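Local atomic coordinates of phospholethanolamine N-methyltransferase 2 (Haemonchus contortus, PDB entry 4KRI), a protein that probably methylates phosphomonomethylethanolamine, with S-adenosylmethionine as methyl donor, in the phosphocholine biosynthesis of a parasitic nematode. Residues 149-157 / 262-273. Residues are numbered along the deposited sequence; the frame is centred on the assembly and turned at random.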
loop_
_atom_site.group_PDB
_atom_site.type_symbol
_atom_site.label_atom_id
_atom_site.label_comp_id
_atom_site.label_asym_id
_atom_site.label_seq_id
_atom_site.Cartn_x
_atom_site.Cartn_y
_atom_site.Cartn_z
ATOM N N TYR A 149 14.918 -12.177 3.119
ATOM C CA TYR A 149 16.327 -12.080 3.483
ATOM C C TYR A 149 17.107 -13.388 3.394
ATOM O O TYR A 149 18.319 -13.352 3.240
ATOM C CB TYR A 149 16.475 -11.482 4.886
ATOM C CG TYR A 149 15.878 -10.093 4.969
ATOM C CD1 TYR A 149 16.189 -9.125 4.029
ATOM C CD2 TYR A 149 15.007 -9.759 5.993
ATOM C CE1 TYR A 149 15.640 -7.852 4.109
ATOM C CE2 TYR A 149 14.452 -8.497 6.077
ATOM C CZ TYR A 149 14.776 -7.544 5.139
ATOM O OH TYR A 149 14.221 -6.271 5.231
ATOM N N VAL A 150 16.410 -14.522 3.507
ATOM C CA VAL A 150 17.062 -15.838 3.516
ATOM C C VAL A 150 16.852 -16.589 2.200
ATOM O O VAL A 150 17.718 -17.359 1.752
ATOM C CB VAL A 150 16.553 -16.693 4.703
ATOM C CG1 VAL A 150 17.158 -18.109 4.675
ATOM C CG2 VAL A 150 16.883 -16.007 6.016
ATOM N N HIS A 151 15.704 -16.366 1.577
ATOM C CA HIS A 151 15.337 -17.146 0.391
ATOM C C HIS A 151 15.112 -16.342 -0.889
ATOM O O HIS A 151 14.653 -16.899 -1.896
ATOM C CB HIS A 151 14.083 -17.975 0.686
ATOM C CG HIS A 151 14.254 -18.939 1.814
ATOM N ND1 HIS A 151 15.150 -19.988 1.763
ATOM C CD2 HIS A 151 13.640 -19.026 3.017
ATOM C CE1 HIS A 151 15.089 -20.669 2.892
ATOM N NE2 HIS A 151 14.178 -20.111 3.668
ATOM N N GLN A 152 15.449 -15.053 -0.873
ATOM C CA GLN A 152 15.184 -14.172 -2.008
ATOM C C GLN A 152 13.761 -14.327 -2.554
ATOM O O GLN A 152 13.543 -14.414 -3.766
ATOM C CB GLN A 152 16.232 -14.380 -3.108
ATOM C CG GLN A 152 17.572 -13.688 -2.815
ATOM C CD GLN A 152 18.459 -13.617 -4.031
ATOM O OE1 GLN A 152 18.547 -14.570 -4.799
ATOM N NE2 GLN A 152 19.131 -12.495 -4.209
ATOM N N ASN A 153 12.805 -14.385 -1.633
ATOM C CA ASN A 153 11.402 -14.591 -1.971
ATOM C C ASN A 153 10.568 -13.439 -1.432
ATOM O O ASN A 153 10.424 -13.297 -0.219
ATOM C CB ASN A 153 10.924 -15.903 -1.341
ATOM C CG ASN A 153 9.456 -16.181 -1.607
ATOM O OD1 ASN A 153 8.812 -15.491 -2.402
ATOM N ND2 ASN A 153 8.926 -17.223 -0.958
ATOM N N TRP A 154 10.014 -12.634 -2.344
ATOM C CA TRP A 154 9.216 -11.456 -2.004
ATOM C C TRP A 154 7.723 -11.748 -2.097
ATOM O O TRP A 154 6.899 -10.861 -1.861
ATOM C CB TRP A 154 9.563 -10.286 -2.952
ATOM C CG TRP A 154 10.842 -9.522 -2.609
ATOM C CD1 TRP A 154 10.919 -8.301 -1.975
ATOM C CD2 TRP A 154 12.202 -9.915 -2.888
ATOM N NE1 TRP A 154 12.239 -7.930 -1.837
ATOM C CE2 TRP A 154 13.039 -8.886 -2.391
ATOM C CE3 TRP A 154 12.789 -11.034 -3.503
ATOM C CZ2 TRP A 154 14.436 -8.952 -2.489
ATOM C CZ3 TRP A 154 14.175 -11.092 -3.599
ATOM C CH2 TRP A 154 14.984 -10.050 -3.094
ATOM N N LEU A 155 7.372 -12.989 -2.432
ATOM C CA LEU A 155 5.965 -13.351 -2.625
ATOM C C LEU A 155 5.416 -14.291 -1.548
ATOM O O LEU A 155 4.497 -15.085 -1.797
ATOM C CB LEU A 155 5.765 -13.974 -4.007
ATOM C CG LEU A 155 6.316 -13.138 -5.155
ATOM C CD1 LEU A 155 6.217 -13.954 -6.441
ATOM C CD2 LEU A 155 5.562 -11.809 -5.278
ATOM N N ASP A 156 5.967 -14.192 -0.348
ATOM C CA ASP A 156 5.478 -14.975 0.784
ATOM C C ASP A 156 4.641 -13.979 1.590
ATOM O O ASP A 156 5.181 -13.030 2.155
ATOM C CB ASP A 156 6.682 -15.516 1.576
ATOM C CG ASP A 156 6.314 -16.621 2.537
ATOM O OD1 ASP A 156 5.099 -16.902 2.697
ATOM O OD2 ASP A 156 7.244 -17.217 3.150
ATOM N N PHE A 157 3.319 -14.145 1.597
ATOM C CA PHE A 157 2.445 -13.073 2.113
ATOM C C PHE A 157 1.742 -13.377 3.436
ATOM O O PHE A 157 1.467 -14.529 3.749
ATOM C CB PHE A 157 1.412 -12.708 1.053
ATOM C CG PHE A 157 2.014 -12.112 -0.181
ATOM C CD1 PHE A 157 2.552 -10.837 -0.151
ATOM C CD2 PHE A 157 2.074 -12.843 -1.360
ATOM C CE1 PHE A 157 3.107 -10.269 -1.289
ATOM C CE2 PHE A 157 2.638 -12.296 -2.503
ATOM C CZ PHE A 157 3.155 -11.000 -2.466
ATOM N N LEU A 262 5.765 -5.793 -6.630
ATOM C CA LEU A 262 6.188 -7.034 -6.022
ATOM C C LEU A 262 6.723 -7.983 -7.065
ATOM O O LEU A 262 7.758 -8.603 -6.844
ATOM C CB LEU A 262 5.030 -7.679 -5.249
ATOM C CG LEU A 262 4.733 -6.995 -3.915
ATOM C CD1 LEU A 262 3.320 -7.298 -3.470
ATOM C CD2 LEU A 262 5.712 -7.502 -2.873
ATOM N N GLU A 263 6.039 -8.075 -8.207
ATOM C CA GLU A 263 6.489 -8.956 -9.285
ATOM C C GLU A 263 7.885 -8.550 -9.714
ATOM O O GLU A 263 8.761 -9.397 -9.939
ATOM C CB GLU A 263 5.549 -8.831 -10.483
ATOM C CG GLU A 263 6.013 -9.587 -11.716
ATOM C CD GLU A 263 5.049 -9.451 -12.880
ATOM O OE1 GLU A 263 3.944 -8.899 -12.684
ATOM O OE2 GLU A 263 5.398 -9.900 -13.991
ATOM N N ARG A 264 8.090 -7.242 -9.806
ATOM C CA ARG A 264 9.345 -6.722 -10.329
ATOM C C ARG A 264 10.509 -6.860 -9.357
ATOM O O ARG A 264 11.615 -7.205 -9.758
ATOM C CB ARG A 264 9.162 -5.301 -10.850
ATOM C CG ARG A 264 8.345 -5.291 -12.132
ATOM C CD ARG A 264 8.085 -3.901 -12.658
ATOM N NE ARG A 264 7.111 -3.957 -13.746
ATOM C CZ ARG A 264 6.723 -2.908 -14.463
ATOM N NH1 ARG A 264 7.235 -1.710 -14.229
ATOM N NH2 ARG A 264 5.825 -3.068 -15.429
ATOM N N VAL A 265 10.270 -6.633 -8.074
ATOM C CA VAL A 265 11.361 -6.820 -7.130
ATOM C C VAL A 265 11.669 -8.304 -6.924
ATOM O O VAL A 265 12.829 -8.673 -6.737
ATOM C CB VAL A 265 11.134 -6.079 -5.781
ATOM C CG1 VAL A 265 10.043 -6.763 -4.969
ATOM C CG2 VAL A 265 12.451 -6.040 -4.981
ATOM N N HIS A 266 10.651 -9.168 -6.988
ATOM C CA HIS A 266 10.884 -10.599 -6.842
ATOM C C HIS A 266 11.742 -11.133 -7.994
ATOM O O HIS A 266 12.577 -12.021 -7.816
ATOM C CB HIS A 266 9.553 -11.360 -6.765
ATOM C CG HIS A 266 9.702 -12.834 -6.597
ATOM N ND1 HIS A 266 9.936 -13.433 -5.375
ATOM C CD2 HIS A 266 9.644 -13.846 -7.501
ATOM C CE1 HIS A 266 10.016 -14.742 -5.534
ATOM N NE2 HIS A 266 9.838 -15.018 -6.813
ATOM N N LYS A 267 11.528 -10.590 -9.179
ATOM C CA LYS A 267 12.297 -11.039 -10.335
ATOM C C LYS A 267 13.707 -10.464 -10.373
ATOM O O LYS A 267 14.664 -11.168 -10.717
ATOM C CB LYS A 267 11.555 -10.702 -11.623
ATOM C CG LYS A 267 10.320 -11.557 -11.816
ATOM C CD LYS A 267 9.755 -11.417 -13.221
ATOM C CE LYS A 267 8.517 -12.290 -13.404
ATOM N NZ LYS A 267 7.537 -11.637 -14.311
ATOM N N GLU A 268 13.832 -9.198 -9.997
ATOM C CA GLU A 268 15.092 -8.462 -10.134
ATOM C C GLU A 268 15.981 -8.597 -8.894
ATOM O O GLU A 268 17.212 -8.610 -8.997
ATOM C CB GLU A 268 14.795 -6.995 -10.463
ATOM C CG GLU A 268 14.234 -6.809 -11.888
ATOM C CD GLU A 268 13.453 -5.513 -12.104
ATOM O OE1 GLU A 268 13.461 -4.623 -11.226
ATOM O OE2 GLU A 268 12.818 -5.382 -13.179
ATOM N N LYS A 269 15.335 -8.710 -7.735
ATOM C CA LYS A 269 15.983 -9.006 -6.445
ATOM C C LYS A 269 16.835 -7.845 -5.885
ATOM O O LYS A 269 17.931 -7.551 -6.369
ATOM C CB LYS A 269 16.748 -10.335 -6.500
ATOM C CG LYS A 269 15.892 -11.473 -7.099
ATOM C CD LYS A 269 16.284 -12.853 -6.597
ATOM C CE LYS A 269 15.316 -13.931 -7.114
ATOM N NZ LYS A 269 13.954 -13.920 -6.457
ATOM N N ASP A 270 16.295 -7.160 -4.881
ATOM C CA ASP A 270 17.053 -6.154 -4.152
ATOM C C ASP A 270 16.539 -6.183 -2.716
ATOM O O ASP A 270 15.434 -5.703 -2.447
ATOM C CB ASP A 270 16.853 -4.769 -4.777
ATOM C CG ASP A 270 17.770 -3.701 -4.165
ATOM O OD1 ASP A 270 18.166 -3.837 -2.984
ATOM O OD2 ASP A 270 18.103 -2.729 -4.875
ATOM N N ALA A 271 17.337 -6.740 -1.802
ATOM C CA ALA A 271 16.887 -6.926 -0.422
ATOM C C ALA A 271 16.748 -5.626 0.360
ATOM O O ALA A 271 16.288 -5.648 1.506
ATOM C CB ALA A 271 17.780 -7.898 0.336
ATOM N N ARG A 272 17.119 -4.501 -0.246
ATOM C CA ARG A 272 16.890 -3.201 0.409
ATOM C C ARG A 272 15.442 -2.769 0.355
ATOM O O ARG A 272 15.035 -1.857 1.074
ATOM C CB ARG A 272 17.771 -2.107 -0.225
ATOM C CG ARG A 272 19.242 -2.311 0.171
ATOM C CD ARG A 272 20.206 -1.497 -0.679
ATOM N NE ARG A 272 20.080 -1.775 -2.109
ATOM C CZ ARG A 272 20.996 -1.442 -3.011
ATOM N NH1 ARG A 272 22.127 -0.863 -2.622
ATOM N NH2 ARG A 272 20.796 -1.712 -4.293
ATOM N N VAL A 273 14.652 -3.430 -0.485
ATOM C CA VAL A 273 13.300 -2.969 -0.752
ATOM C C VAL A 273 12.244 -3.975 -0.331
ATOM O O VAL A 273 12.302 -5.134 -0.709
ATOM C CB VAL A 273 13.122 -2.697 -2.242
ATOM C CG1 VAL A 273 11.675 -2.296 -2.543
ATOM C CG2 VAL A 273 14.064 -1.584 -2.667
HETATM O O HOH W 1 14.988 -4.398 3.515
#
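Trp154 and His266 bring the two backbones closest, their CA atoms 5.2 Å apart, where the loop between helix 145-151 and strand 156-166 meets the last turn of helix 255-268. The Trp154 indole fills the angle between that helix end and the turn 270-273. Its NE1 donates to Val273 O at 3.0 Å. The oxygen lies in the indole plane and NE1 sits almost in line with its C=O bond, but the N-H is bent. Val265 CG1 lies over the five-membered ring, 3.8 Å from its centroid. At the far rim, Trp154 CH2 meets Lys269 CA.

The Trp154 backbone N donates to His266 ND1 at 3.1 Å, in the plane of the imidazole. With the His266 ring swung away from its own backbone N (chi1 -179°) and turned about chi2 (82°), ND1 faces this N-H. Leu155 CD1 sits over the centre of one imidazole face, and Lys269 NZ lies above the opposite face.

Lys269 bends at chi4 (-73°) so that NZ reaches Gln152 O at 2.8 Å and His266 O at 2.7 Å. One ammonium group thus joins a carbonyl from each segment. Leu262 CD1 packs against Phe157 CE1, and a water joins Tyr149 OH to Ala271 O.

This is a domain interface: a tryptophan of the N-terminal domain docks on a helix-to-strand corner of the Rossmann-type methyltransferase domain, where strand 273-277 also pairs with strand 132-143.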